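PDB 3FT9: Phl p 3 allergen from Phleum pratense, which is a secreted grass-pollen allergen related to the C-terminal domain of beta-expansins, a domain thought to bind cell-wall polysaccharide. Local coordinates for residues A31-R36 with N51-K56. Sequence-based numbering, arbitrary orientation.
Sequences AEVELR and NVWEVK
Val33 and Trp53 meet in the hydrophobic core of the beta-sandwich expected for an expansin C-terminal domain. Their strands, 31-36 and 52-56, are not neighbours in a sheet; strand 44-49 comes between them in strand order. The two axes approach to 8.5 Å and run in roughly the same direction, 35° apart. No hydrogen bond links them, and the contact across them is made mostly by side chains.

The main contact is a CH-pi interaction. Val33 CG2 sits over one face of the indole, 4.0 Å from the centroid of the Trp53 six-membered ring and only 5° off its normal. With Trp53 CG anti to its own carbonyl carbon (chi1 -64°), the indole extends toward the start of strand 31-36. There the far rim of the ring reaches the backbone: Ala31 O lies near the ring plane, 3.7 Å from Trp53 CH2. At this end strand 31-36 carries a classic beta bulge, where Ala31 and Glu32 both pair with Met70 of strand 65-71.

Two residues further along both strands, a smaller contact joins the methyls Leu35 CD1 and Val55 CG1, 4.2 Å apart. Ile21 touches both Val33 and Trp53, while Leu46 packs on Leu35, Trp53 and Val55. The CB of Glu34 is directed away from strand 52-56, and its carboxylate forms a salt bridge with Arg68. Apolar packing therefore dominates the contact, and the Ala31 oxygen at the ring edge probably adds at most a weak electrostatic term.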
# COMPACT_ATOMS: atom_id res chain seq x y z
N ALA A 31 -2.63 -2.74 11.44
CA ALA A 31 -1.37 -2.89 12.13
C ALA A 31 -0.22 -2.87 11.12
O ALA A 31 0.90 -2.36 11.41
CB ALA A 31 -1.29 -4.23 12.93
N GLU A 32 -0.41 -3.54 10.00
CA GLU A 32 0.75 -3.71 9.12
C GLU A 32 0.24 -3.66 7.67
O GLU A 32 -0.91 -4.10 7.44
CB GLU A 32 1.30 -5.13 9.19
CG GLU A 32 2.16 -5.51 10.29
CD GLU A 32 2.44 -7.03 10.24
OE1 GLU A 32 1.94 -7.75 9.34
OE2 GLU A 32 3.18 -7.49 11.09
N VAL A 33 1.12 -3.22 6.74
CA VAL A 33 0.83 -3.24 5.30
C VAL A 33 2.09 -3.66 4.56
O VAL A 33 3.19 -3.21 4.93
CB VAL A 33 0.45 -1.88 4.77
CG1 VAL A 33 -0.01 -1.96 3.25
CG2 VAL A 33 -0.58 -1.32 5.66
N GLU A 34 1.93 -4.52 3.52
CA GLU A 34 3.05 -4.87 2.66
C GLU A 34 2.71 -4.69 1.20
O GLU A 34 1.55 -4.90 0.82
CB GLU A 34 3.43 -6.33 2.91
CG GLU A 34 4.23 -6.50 4.15
CD GLU A 34 3.69 -7.51 5.07
OE1 GLU A 34 3.32 -8.54 4.59
OE2 GLU A 34 3.60 -7.28 6.29
N LEU A 35 3.70 -4.33 0.39
CA LEU A 35 3.53 -4.27 -1.08
C LEU A 35 4.20 -5.47 -1.74
O LEU A 35 5.25 -5.93 -1.31
CB LEU A 35 4.28 -3.13 -1.62
CG LEU A 35 4.28 -2.96 -3.18
CD1 LEU A 35 4.07 -1.50 -3.43
CD2 LEU A 35 5.61 -3.23 -3.62
N ARG A 36 3.63 -5.97 -2.80
CA ARG A 36 4.34 -6.98 -3.59
C ARG A 36 4.37 -6.43 -5.05
O ARG A 36 3.33 -6.16 -5.62
CB ARG A 36 3.57 -8.32 -3.54
CG ARG A 36 4.19 -9.43 -4.43
CD ARG A 36 3.59 -10.78 -4.19
NE ARG A 36 2.29 -10.99 -4.78
CZ ARG A 36 2.04 -11.26 -6.07
NH1 ARG A 36 3.05 -11.32 -6.95
NH2 ARG A 36 0.77 -11.44 -6.47
N ASN A 51 1.29 9.74 9.64
CA ASN A 51 0.01 9.03 9.58
C ASN A 51 -0.13 8.41 8.16
O ASN A 51 -1.23 8.05 7.76
CB ASN A 51 -1.13 9.99 9.85
CG ASN A 51 -1.44 10.88 8.61
OD1 ASN A 51 -0.53 11.54 8.04
ND2 ASN A 51 -2.72 10.85 8.16
N VAL A 52 0.98 8.39 7.39
CA VAL A 52 1.04 7.73 6.03
C VAL A 52 2.06 6.61 6.01
O VAL A 52 2.80 6.36 7.00
CB VAL A 52 1.31 8.72 4.84
CG1 VAL A 52 0.30 9.79 4.84
CG2 VAL A 52 2.63 9.29 4.88
N TRP A 53 2.07 5.89 4.91
CA TRP A 53 2.86 4.66 4.90
C TRP A 53 3.88 4.66 3.75
O TRP A 53 3.56 5.06 2.71
CB TRP A 53 1.96 3.43 4.78
CG TRP A 53 1.01 3.19 5.93
CD1 TRP A 53 -0.18 3.82 6.16
CD2 TRP A 53 1.18 2.25 6.97
NE1 TRP A 53 -0.78 3.27 7.27
CE2 TRP A 53 0.04 2.31 7.79
CE3 TRP A 53 2.15 1.29 7.25
CZ2 TRP A 53 -0.11 1.54 8.90
CZ3 TRP A 53 1.97 0.50 8.32
CH2 TRP A 53 0.85 0.63 9.15
N GLU A 54 5.10 4.20 3.93
CA GLU A 54 5.96 4.38 2.83
C GLU A 54 6.77 3.08 2.56
O GLU A 54 7.15 2.38 3.47
CB GLU A 54 6.81 5.71 3.03
CG GLU A 54 8.18 5.64 2.35
CD GLU A 54 9.23 6.58 2.99
OE1 GLU A 54 8.88 7.71 3.40
OE2 GLU A 54 10.41 6.13 3.06
N VAL A 55 7.05 2.82 1.28
CA VAL A 55 7.97 1.80 0.89
C VAL A 55 8.93 2.33 -0.23
O VAL A 55 8.47 2.91 -1.21
CB VAL A 55 7.27 0.50 0.46
CG1 VAL A 55 6.35 0.70 -0.64
CG2 VAL A 55 8.30 -0.59 -0.01
N LYS A 56 10.23 2.08 -0.07
CA LYS A 56 11.29 2.56 -1.01
C LYS A 56 11.93 1.37 -1.63
O LYS A 56 11.87 0.25 -1.12
CB LYS A 56 12.42 3.40 -0.32
CG LYS A 56 13.30 2.55 0.59
CD LYS A 56 14.12 3.38 1.63
CE LYS A 56 15.50 3.42 1.15
NZ LYS A 56 16.17 4.67 1.60